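Local structure of designed protein (Trypanosoma brucei, 6IEV) at residues A[40-45]-A[95-100]; A[44-49]-A[72-77]; A[65-70]-A[114-119]. The protein is of unknown function but is a designed protein that adopts a thioredoxin-like fold. All blocks are in the same frame, centred on the assembly; numbering follows the deposited sequence.

Interaction 1. Residues A[40-45]-A[95-100]; sequences ISVIVF and FVIEKG
Ile43 O is gripped by two groups of the neighbouring strand: Val96 N gives it a hydrogen bond of 2.8 Å, and Phe95 CA brings a C-H to 3.2 Å from the same oxygen. Ile43 N returns a bond to Val96 O, completing a hydrogen-bonded antiparallel pair, and Ser41 and Glu98 repeat the pattern through two nearly straight bonds, Glu98 N reaching Ser41 O at 168°. Between these pairs lie Val42 with Ile97 and Val44 with Phe95, non-hydrogen-bonded and with their side chains on the sheet face that helices 53-66 and 112-123 cover. These two strands are central neighbours in the mixed sheet of the thioredoxin fold.

On the helix-covered face, Val44 and Phe95 lie side by side and point the same way. With CG1 of Val44 between the backbone N and the carbonyl carbon (chi1 67°), CG2 is anti to N and sits over one face of the Phe95 ring, 3.4 Å from CE1. Farther along, Ile40 CG2 meets Ile97 CG2 at 3.7 Å, and Ile40 CG1 rests against Lys99 CD at 3.8 Å, while Lys99 NZ bonds to Asn38 O. On the reverse face, Val96 CG2 comes to 3.7 Å from CE1 of the Phe45 ring, and Glu98 OE2 is bound by Tyr87 OH. With the polar ends of Glu98 and Lys99 engaged elsewhere, backbone bonds alone set the register of the two strands, while the fit between their side chains is apolar and rests chiefly on the face beneath the two helices.

Interaction 2. Residues A[44-49]-A[72-77]; sequences VFTLPD and TYSVDT
The Phe45 ring has Thr77 CG2 at its edge, near the ring plane; that methyl also lies 3.9 Å from Phe45 CB. Val75 approaches the ring obliquely, its CB 3.9 Å from Phe45 CD2, and the two side chains run side by side in the same direction. Ile89, from a loop, also packs on Phe45. The face occupied by Val44, Ser74, Thr46 and Asp76 is turned the other way, toward helix 53-66, and there Val44 CG1 touches Ser74 OG at 3.7 Å. That helix links the two parallel strands in a beta-alpha-beta crossover of the thioredoxin fold. Backbone bonds alternate along the pair: Val44 N to Tyr73 O, Val75 N to Val44 O, and Thr46 N to Val75 O. At the end of the strands Thr46 O is the focus, receiving Thr77 N at 2.9 Å almost head-on (C=O...N angle 173°). Thr77 OG1, set between its own N and carbonyl carbon (chi1 66°), adds a weak bond of 3.3 Å to Thr46 O. The Leu47 side chain crosses that of Thr77 at about a right angle, its CD2 3.3 Å from Thr77 OG1. Asp76 OD1 accepts a hydrogen bond from Ser78 N, just beyond the strand.

Interaction 3. Residues A[65-70]-A[114-119]; sequences EVFPDV and KLRVTL
Leu119 of helix 112-123 sets its CD2 methyl over the centre of the Phe67 ring, joining that helix to the connection that leaves helix 53-66 and leads through a type I beta turn, Phe67 to Val70, into strand 70-76. In this thioredoxin fold the two helices cover the same face of the central sheet, and here the turn that follows helix 53-66 packs against helix 112-123. The apolar part is a CH-pi contact with CD2 of Leu119 4.1 Å from the Phe67 ring centroid, only 5° off the ring normal. The same CD2 also touches Val70 CG2 at 4.3 Å, so one methyl serves both ring and valine, while Leu63 of helix 53-66 packs on both Val70 and Leu119. Farther along helix 112-123, Asp120 and Leu123 also pack on Phe67.

The charged part belongs to Arg116, whose CG is anti to the backbone N (chi1 -169°) and whose chain then runs extended from CG to NE. Its NE lies at the ring edge, 4.0 Å from Phe67 CE2, with the guanidinium and ring planes turned 73° apart. Salt bridges run from Arg116 NE to Asp111 and from Arg116 NH2 to Asp113 of a second subunit, whose carboxylates would be expected to favour the charged guanidinium. On its own subunit the Arg116 side chain crosses that of Val66 at about a right angle, bringing Arg116 NH2 to 3.5 Å from Val66 CG1.

In the fold
Interactions 1 and 2 share Val44 and Phe45 on strand 40-46, which is flanked by strand 94-99 on one side and strand 70-76 on the other; their centres lie about 12 Å apart. Interaction 3 sits on the helix-covered face of that sheet, its centre about 10 Å from interaction 1. Leu115 joins these two, its CD2 lying 3.6 Å from Phe95 CD1 and 3.8 Å from Val42 CG1. Interactions 2 and 3 lie on opposite sides of the chain's centre, about 17 Å between centres, and meet only through adjoining sequence in strand 70-76. The chain has no cysteine, hence no thioredoxin-type redox pair to which the contacts could be related.

Interaction 1. Residues A[40-45]-A[95-100]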
loop_
_atom_site.group_PDB
_atom_site.type_symbol
_atom_site.label_atom_id
_atom_site.label_comp_id
_atom_site.label_asym_id
_atom_site.label_seq_id
_atom_site.Cartn_x
_atom_site.Cartn_y
_atom_site.Cartn_z
ATOM N N ILE A 40 1.057 -5.153 -15.970
ATOM C CA ILE A 40 -0.390 -5.070 -15.854
ATOM C C ILE A 40 -0.794 -3.610 -16.009
ATOM O O ILE A 40 -0.243 -2.722 -15.342
ATOM C CB ILE A 40 -0.869 -5.651 -14.518
ATOM C CG1 ILE A 40 -0.680 -7.171 -14.522
ATOM C CG2 ILE A 40 -2.315 -5.265 -14.236
ATOM C CD1 ILE A 40 -1.401 -7.858 -13.397
ATOM N N SER A 41 -1.724 -3.358 -16.924
ATOM C CA SER A 41 -2.279 -2.037 -17.156
ATOM C C SER A 41 -3.705 -1.962 -16.616
ATOM O O SER A 41 -4.510 -2.878 -16.827
ATOM C CB SER A 41 -2.274 -1.713 -18.657
ATOM O OG SER A 41 -1.136 -2.259 -19.304
ATOM N N VAL A 42 -4.031 -0.855 -15.962
ATOM C CA VAL A 42 -5.391 -0.579 -15.514
ATOM C C VAL A 42 -5.882 0.680 -16.213
ATOM O O VAL A 42 -5.261 1.743 -16.092
ATOM C CB VAL A 42 -5.454 -0.385 -13.995
ATOM C CG1 VAL A 42 -6.894 -0.100 -13.595
ATOM C CG2 VAL A 42 -4.849 -1.593 -13.258
ATOM N N ILE A 43 -6.996 0.575 -16.931
ATOM C CA ILE A 43 -7.509 1.676 -17.741
ATOM C C ILE A 43 -8.898 2.031 -17.247
ATOM O O ILE A 43 -9.768 1.159 -17.150
ATOM C CB ILE A 43 -7.560 1.322 -19.238
ATOM C CG1 ILE A 43 -6.266 0.643 -19.667
ATOM C CG2 ILE A 43 -7.853 2.566 -20.079
ATOM C CD1 ILE A 43 -6.512 -0.453 -20.691
ATOM N N VAL A 44 -9.106 3.294 -16.931
ATOM C CA VAL A 44 -10.427 3.789 -16.594
ATOM C C VAL A 44 -10.973 4.529 -17.815
ATOM O O VAL A 44 -10.296 5.396 -18.387
ATOM C CB VAL A 44 -10.399 4.686 -15.343
ATOM C CG1 VAL A 44 -9.654 5.979 -15.588
ATOM C CG2 VAL A 44 -11.808 4.983 -14.889
ATOM N N PHE A 45 -12.165 4.137 -18.248
ATOM C CA PHE A 45 -12.891 4.811 -19.324
ATOM C C PHE A 45 -13.958 5.687 -18.690
ATOM O O PHE A 45 -14.898 5.163 -18.089
ATOM C CB PHE A 45 -13.553 3.791 -20.259
ATOM C CG PHE A 45 -12.579 2.971 -21.056
ATOM C CD1 PHE A 45 -11.949 1.865 -20.489
ATOM C CD2 PHE A 45 -12.290 3.306 -22.375
ATOM C CE1 PHE A 45 -11.041 1.109 -21.225
ATOM C CE2 PHE A 45 -11.395 2.563 -23.115
ATOM C CZ PHE A 45 -10.762 1.465 -22.546
ATOM N N PHE A 95 -13.571 0.149 -15.641
ATOM C CA PHE A 95 -12.173 -0.198 -15.506
ATOM C C PHE A 95 -11.883 -1.471 -16.281
ATOM O O PHE A 95 -12.632 -2.441 -16.188
ATOM C CB PHE A 95 -11.824 -0.403 -14.036
ATOM C CG PHE A 95 -11.978 0.834 -13.207
ATOM C CD1 PHE A 95 -10.928 1.726 -13.086
ATOM C CD2 PHE A 95 -13.175 1.110 -12.556
ATOM C CE1 PHE A 95 -11.056 2.871 -12.326
ATOM C CE2 PHE A 95 -13.314 2.251 -11.785
ATOM C CZ PHE A 95 -12.254 3.137 -11.677
ATOM N N VAL A 96 -10.775 -1.479 -17.015
ATOM C CA VAL A 96 -10.294 -2.662 -17.718
ATOM C C VAL A 96 -8.889 -2.976 -17.219
ATOM O O VAL A 96 -8.063 -2.068 -17.059
ATOM C CB VAL A 96 -10.285 -2.451 -19.241
ATOM C CG1 VAL A 96 -9.633 -3.642 -19.935
ATOM C CG2 VAL A 96 -11.722 -2.217 -19.766
ATOM N N ILE A 97 -8.626 -4.247 -16.944
ATOM C CA ILE A 97 -7.299 -4.692 -16.540
ATOM C C ILE A 97 -6.717 -5.535 -17.660
ATOM O O ILE A 97 -7.332 -6.521 -18.080
ATOM C CB ILE A 97 -7.338 -5.469 -15.217
ATOM C CG1 ILE A 97 -8.019 -4.615 -14.152
ATOM C CG2 ILE A 97 -5.925 -5.839 -14.781
ATOM C CD1 ILE A 97 -8.210 -5.333 -12.835
ATOM N N GLU A 98 -5.522 -5.170 -18.121
ATOM C CA GLU A 98 -4.900 -5.832 -19.254
ATOM C C GLU A 98 -3.472 -6.230 -18.922
ATOM O O GLU A 98 -2.807 -5.605 -18.091
ATOM C CB GLU A 98 -4.897 -4.932 -20.488
ATOM C CG GLU A 98 -6.284 -4.713 -21.084
ATOM C CD GLU A 98 -6.308 -4.880 -22.590
ATOM O OE1 GLU A 98 -7.231 -5.549 -23.101
ATOM O OE2 GLU A 98 -5.401 -4.343 -23.259
ATOM N N LYS A 99 -2.993 -7.258 -19.614
ATOM C CA LYS A 99 -1.594 -7.651 -19.554
ATOM C C LYS A 99 -1.234 -8.267 -20.894
ATOM O O LYS A 99 -1.975 -9.114 -21.398
ATOM C CB LYS A 99 -1.341 -8.638 -18.411
ATOM C CG LYS A 99 0.066 -9.192 -18.349
ATOM C CD LYS A 99 0.333 -9.842 -16.992
ATOM C CE LYS A 99 1.259 -11.053 -17.126
ATOM N NZ LYS A 99 2.636 -10.680 -17.556
ATOM N N GLY A 100 -0.152 -7.790 -21.496
ATOM C CA GLY A 100 0.228 -8.284 -22.816
ATOM C C GLY A 100 -0.877 -8.204 -23.846
ATOM O O GLY A 100 -1.047 -9.129 -24.655
#

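Interaction 2. Residues A[44-49]-A[72-77]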
loop_
_atom_site.group_PDB
_atom_site.type_symbol
_atom_site.label_atom_id
_atom_site.label_comp_id
_atom_site.label_asym_id
_atom_site.label_seq_id
_atom_site.Cartn_x
_atom_site.Cartn_y
_atom_site.Cartn_z
ATOM N N VAL A 44 -9.106 3.294 -16.931
ATOM C CA VAL A 44 -10.427 3.789 -16.594
ATOM C C VAL A 44 -10.973 4.529 -17.815
ATOM O O VAL A 44 -10.296 5.396 -18.387
ATOM C CB VAL A 44 -10.399 4.686 -15.343
ATOM C CG1 VAL A 44 -9.654 5.979 -15.588
ATOM C CG2 VAL A 44 -11.808 4.983 -14.889
ATOM N N PHE A 45 -12.165 4.137 -18.248
ATOM C CA PHE A 45 -12.891 4.811 -19.324
ATOM C C PHE A 45 -13.958 5.687 -18.690
ATOM O O PHE A 45 -14.898 5.163 -18.089
ATOM C CB PHE A 45 -13.553 3.791 -20.259
ATOM C CG PHE A 45 -12.579 2.971 -21.056
ATOM C CD1 PHE A 45 -11.949 1.865 -20.489
ATOM C CD2 PHE A 45 -12.290 3.306 -22.375
ATOM C CE1 PHE A 45 -11.041 1.109 -21.225
ATOM C CE2 PHE A 45 -11.395 2.563 -23.115
ATOM C CZ PHE A 45 -10.762 1.465 -22.546
ATOM N N THR A 46 -13.857 7.004 -18.878
ATOM C CA THR A 46 -14.723 7.957 -18.192
ATOM C C THR A 46 -15.292 8.974 -19.167
ATOM O O THR A 46 -14.961 8.991 -20.355
ATOM C CB THR A 46 -13.997 8.730 -17.085
ATOM O OG1 THR A 46 -12.942 9.510 -17.664
ATOM C CG2 THR A 46 -13.442 7.795 -16.062
ATOM N N LEU A 47 -16.177 9.808 -18.628
ATOM C CA LEU A 47 -16.723 11.027 -19.206
ATOM C C LEU A 47 -16.123 12.244 -18.517
ATOM O O LEU A 47 -15.583 12.128 -17.411
ATOM C CB LEU A 47 -18.251 11.025 -19.102
ATOM C CG LEU A 47 -18.756 10.200 -20.287
ATOM C CD1 LEU A 47 -20.277 10.165 -20.356
ATOM C CD2 LEU A 47 -18.147 10.710 -21.599
ATOM N N PRO A 48 -16.167 13.441 -19.151
ATOM C CA PRO A 48 -15.295 14.536 -18.697
ATOM C C PRO A 48 -15.446 14.881 -17.225
ATOM O O PRO A 48 -14.483 14.693 -16.466
ATOM C CB PRO A 48 -15.722 15.716 -19.582
ATOM C CG PRO A 48 -17.078 15.332 -20.111
ATOM C CD PRO A 48 -16.990 13.859 -20.300
ATOM N N ASP A 49 -16.619 15.360 -16.783
ATOM C CA ASP A 49 -16.753 15.819 -15.400
ATOM C C ASP A 49 -18.019 15.221 -14.789
ATOM O O ASP A 49 -19.106 15.807 -14.775
ATOM C CB ASP A 49 -16.696 17.325 -15.307
ATOM C CG ASP A 49 -15.255 17.838 -15.186
ATOM O OD1 ASP A 49 -14.602 18.055 -16.232
ATOM O OD2 ASP A 49 -14.768 18.017 -14.048
ATOM N N THR A 72 -1.415 2.695 -14.730
ATOM C CA THR A 72 -2.797 3.131 -14.744
ATOM C C THR A 72 -2.982 4.159 -15.849
ATOM O O THR A 72 -2.114 5.010 -16.067
ATOM C CB THR A 72 -3.217 3.707 -13.370
ATOM O OG1 THR A 72 -2.448 4.880 -13.053
ATOM C CG2 THR A 72 -3.020 2.653 -12.262
ATOM N N TYR A 73 -4.140 4.097 -16.512
ATOM C CA TYR A 73 -4.437 4.950 -17.655
ATOM C C TYR A 73 -5.872 5.445 -17.565
ATOM O O TYR A 73 -6.738 4.794 -16.969
ATOM C CB TYR A 73 -4.215 4.211 -18.989
ATOM C CG TYR A 73 -2.796 3.675 -19.153
ATOM C CD1 TYR A 73 -1.768 4.498 -19.625
ATOM C CD2 TYR A 73 -2.484 2.353 -18.826
ATOM C CE1 TYR A 73 -0.478 4.023 -19.781
ATOM C CE2 TYR A 73 -1.186 1.867 -18.969
ATOM C CZ TYR A 73 -0.193 2.705 -19.450
ATOM O OH TYR A 73 1.085 2.229 -19.613
ATOM N N SER A 74 -6.099 6.605 -18.173
ATOM C CA SER A 74 -7.392 7.266 -18.220
ATOM C C SER A 74 -7.768 7.549 -19.674
ATOM O O SER A 74 -6.982 8.142 -20.421
ATOM C CB SER A 74 -7.326 8.592 -17.447
ATOM O OG SER A 74 -8.626 9.097 -17.224
ATOM N N VAL A 75 -8.986 7.190 -20.068
ATOM C CA VAL A 75 -9.429 7.420 -21.435
ATOM C C VAL A 75 -10.751 8.171 -21.397
ATOM O O VAL A 75 -11.756 7.641 -20.913
ATOM C CB VAL A 75 -9.569 6.108 -22.217
ATOM C CG1 VAL A 75 -10.220 6.395 -23.593
ATOM C CG2 VAL A 75 -8.198 5.446 -22.351
ATOM N N ASP A 76 -10.758 9.396 -21.903
ATOM C CA ASP A 76 -12.008 10.144 -21.983
ATOM C C ASP A 76 -12.777 9.678 -23.221
ATOM O O ASP A 76 -12.406 10.022 -24.346
ATOM C CB ASP A 76 -11.710 11.642 -22.021
ATOM C CG ASP A 76 -12.949 12.497 -22.362
ATOM O OD1 ASP A 76 -14.086 11.975 -22.473
ATOM O OD2 ASP A 76 -12.764 13.716 -22.561
ATOM N N THR A 77 -13.870 8.932 -23.018
ATOM C CA THR A 77 -14.591 8.374 -24.159
ATOM C C THR A 77 -15.241 9.441 -25.028
ATOM O O THR A 77 -15.528 9.160 -26.196
ATOM C CB THR A 77 -15.682 7.379 -23.738
ATOM O OG1 THR A 77 -16.706 8.060 -23.008
ATOM C CG2 THR A 77 -15.099 6.269 -22.909
#

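Interaction 3. Residues A[65-70]-A[114-119]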
loop_
_atom_site.group_PDB
_atom_site.type_symbol
_atom_site.label_atom_id
_atom_site.label_comp_id
_atom_site.label_asym_id
_atom_site.label_seq_id
_atom_site.Cartn_x
_atom_site.Cartn_y
_atom_site.Cartn_z
ATOM N N GLU A 65 0.811 4.050 -7.006
ATOM C CA GLU A 65 1.892 4.238 -6.048
ATOM C C GLU A 65 2.137 2.972 -5.242
ATOM O O GLU A 65 3.289 2.598 -5.004
ATOM C CB GLU A 65 1.558 5.408 -5.121
ATOM C CG GLU A 65 1.400 6.755 -5.832
ATOM C CD GLU A 65 0.969 7.882 -4.896
ATOM O OE1 GLU A 65 0.947 9.052 -5.335
ATOM O OE2 GLU A 65 0.655 7.605 -3.720
ATOM N N VAL A 66 1.067 2.267 -4.866
ATOM C CA VAL A 66 1.168 1.090 -4.009
ATOM C C VAL A 66 1.400 -0.192 -4.789
ATOM O O VAL A 66 1.748 -1.222 -4.192
ATOM C CB VAL A 66 -0.119 1.063 -3.158
ATOM C CG1 VAL A 66 -0.461 -0.319 -2.674
ATOM C CG2 VAL A 66 0.019 2.020 -2.005
ATOM N N PHE A 67 1.323 -0.146 -6.108
ATOM C CA PHE A 67 1.533 -1.329 -6.923
ATOM C C PHE A 67 2.664 -1.063 -7.897
ATOM O O PHE A 67 2.530 -0.212 -8.794
ATOM C CB PHE A 67 0.255 -1.735 -7.656
ATOM C CG PHE A 67 -0.735 -2.439 -6.773
ATOM C CD1 PHE A 67 -0.613 -3.786 -6.517
ATOM C CD2 PHE A 67 -1.768 -1.739 -6.168
ATOM C CE1 PHE A 67 -1.515 -4.426 -5.697
ATOM C CE2 PHE A 67 -2.674 -2.376 -5.352
ATOM C CZ PHE A 67 -2.549 -3.715 -5.118
ATOM N N PRO A 68 3.746 -1.763 -7.771
ATOM C CA PRO A 68 4.957 -1.395 -8.501
ATOM C C PRO A 68 4.842 -1.694 -9.981
ATOM O O PRO A 68 5.187 -0.860 -10.825
ATOM C CB PRO A 68 6.038 -2.254 -7.829
ATOM C CG PRO A 68 5.284 -3.468 -7.259
ATOM C CD PRO A 68 3.804 -3.134 -7.228
ATOM N N ASP A 69 4.389 -2.906 -10.301
ATOM C CA ASP A 69 4.353 -3.390 -11.672
ATOM C C ASP A 69 3.032 -3.099 -12.366
ATOM O O ASP A 69 2.666 -3.805 -13.319
ATOM C CB ASP A 69 4.644 -4.891 -11.684
ATOM C CG ASP A 69 6.052 -5.213 -11.218
ATOM O OD1 ASP A 69 6.318 -5.138 -9.994
ATOM O OD2 ASP A 69 6.894 -5.539 -12.084
ATOM N N VAL A 70 2.314 -2.068 -11.932
ATOM C CA VAL A 70 0.989 -1.764 -12.452
ATOM C C VAL A 70 1.022 -0.355 -13.021
ATOM O O VAL A 70 1.481 0.575 -12.350
ATOM C CB VAL A 70 -0.092 -1.921 -11.369
ATOM C CG1 VAL A 70 -1.314 -1.103 -11.702
ATOM C CG2 VAL A 70 -0.461 -3.386 -11.249
ATOM N N LYS A 114 -14.029 -2.076 -5.506
ATOM C CA LYS A 114 -14.101 -3.315 -6.250
ATOM C C LYS A 114 -12.878 -3.491 -7.107
ATOM O O LYS A 114 -12.374 -4.610 -7.264
ATOM C CB LYS A 114 -15.254 -3.271 -7.231
ATOM C CG LYS A 114 -15.822 -4.571 -7.662
ATOM C CD LYS A 114 -17.223 -4.762 -7.145
ATOM C CE LYS A 114 -17.598 -6.231 -6.868
ATOM N NZ LYS A 114 -19.049 -6.144 -6.441
ATOM N N LEU A 115 -12.379 -2.382 -7.647
ATOM C CA LEU A 115 -11.267 -2.468 -8.573
ATOM C C LEU A 115 -10.023 -2.986 -7.873
ATOM O O LEU A 115 -9.381 -3.927 -8.351
ATOM C CB LEU A 115 -11.014 -1.108 -9.226
ATOM C CG LEU A 115 -9.763 -1.305 -10.059
ATOM C CD1 LEU A 115 -10.056 -2.222 -11.261
ATOM C CD2 LEU A 115 -9.146 -0.003 -10.502
ATOM N N ARG A 116 -9.692 -2.415 -6.713
ATOM C CA ARG A 116 -8.533 -2.907 -5.965
ATOM C C ARG A 116 -8.705 -4.375 -5.578
ATOM O O ARG A 116 -7.768 -5.175 -5.710
ATOM C CB ARG A 116 -8.287 -2.030 -4.741
ATOM C CG ARG A 116 -6.944 -2.324 -4.089
ATOM C CD ARG A 116 -6.623 -1.299 -3.037
ATOM N NE ARG A 116 -5.323 -1.569 -2.426
ATOM C CZ ARG A 116 -4.662 -0.711 -1.653
ATOM N NH1 ARG A 116 -5.165 0.488 -1.392
ATOM N NH2 ARG A 116 -3.493 -1.059 -1.138
ATOM N N VAL A 117 -9.900 -4.755 -5.114
ATOM C CA VAL A 117 -10.148 -6.154 -4.754
ATOM C C VAL A 117 -9.947 -7.054 -5.960
ATOM O O VAL A 117 -9.278 -8.094 -5.883
ATOM C CB VAL A 117 -11.557 -6.314 -4.161
ATOM C CG1 VAL A 117 -11.867 -7.776 -3.963
ATOM C CG2 VAL A 117 -11.669 -5.549 -2.853
ATOM N N THR A 118 -10.514 -6.659 -7.101
ATOM C CA THR A 118 -10.377 -7.457 -8.314
ATOM C C THR A 118 -8.918 -7.592 -8.713
ATOM O O THR A 118 -8.462 -8.676 -9.107
ATOM C CB THR A 118 -11.162 -6.805 -9.457
ATOM O OG1 THR A 118 -12.520 -6.609 -9.055
ATOM C CG2 THR A 118 -11.091 -7.662 -10.717
ATOM N N LEU A 119 -8.173 -6.487 -8.633
ATOM C CA LEU A 119 -6.766 -6.515 -9.009
ATOM C C LEU A 119 -5.978 -7.420 -8.077
ATOM O O LEU A 119 -5.140 -8.207 -8.531
ATOM C CB LEU A 119 -6.200 -5.092 -9.012
ATOM C CG LEU A 119 -4.688 -5.012 -9.227
ATOM C CD1 LEU A 119 -4.313 -5.676 -10.546
ATOM C CD2 LEU A 119 -4.182 -3.567 -9.120
#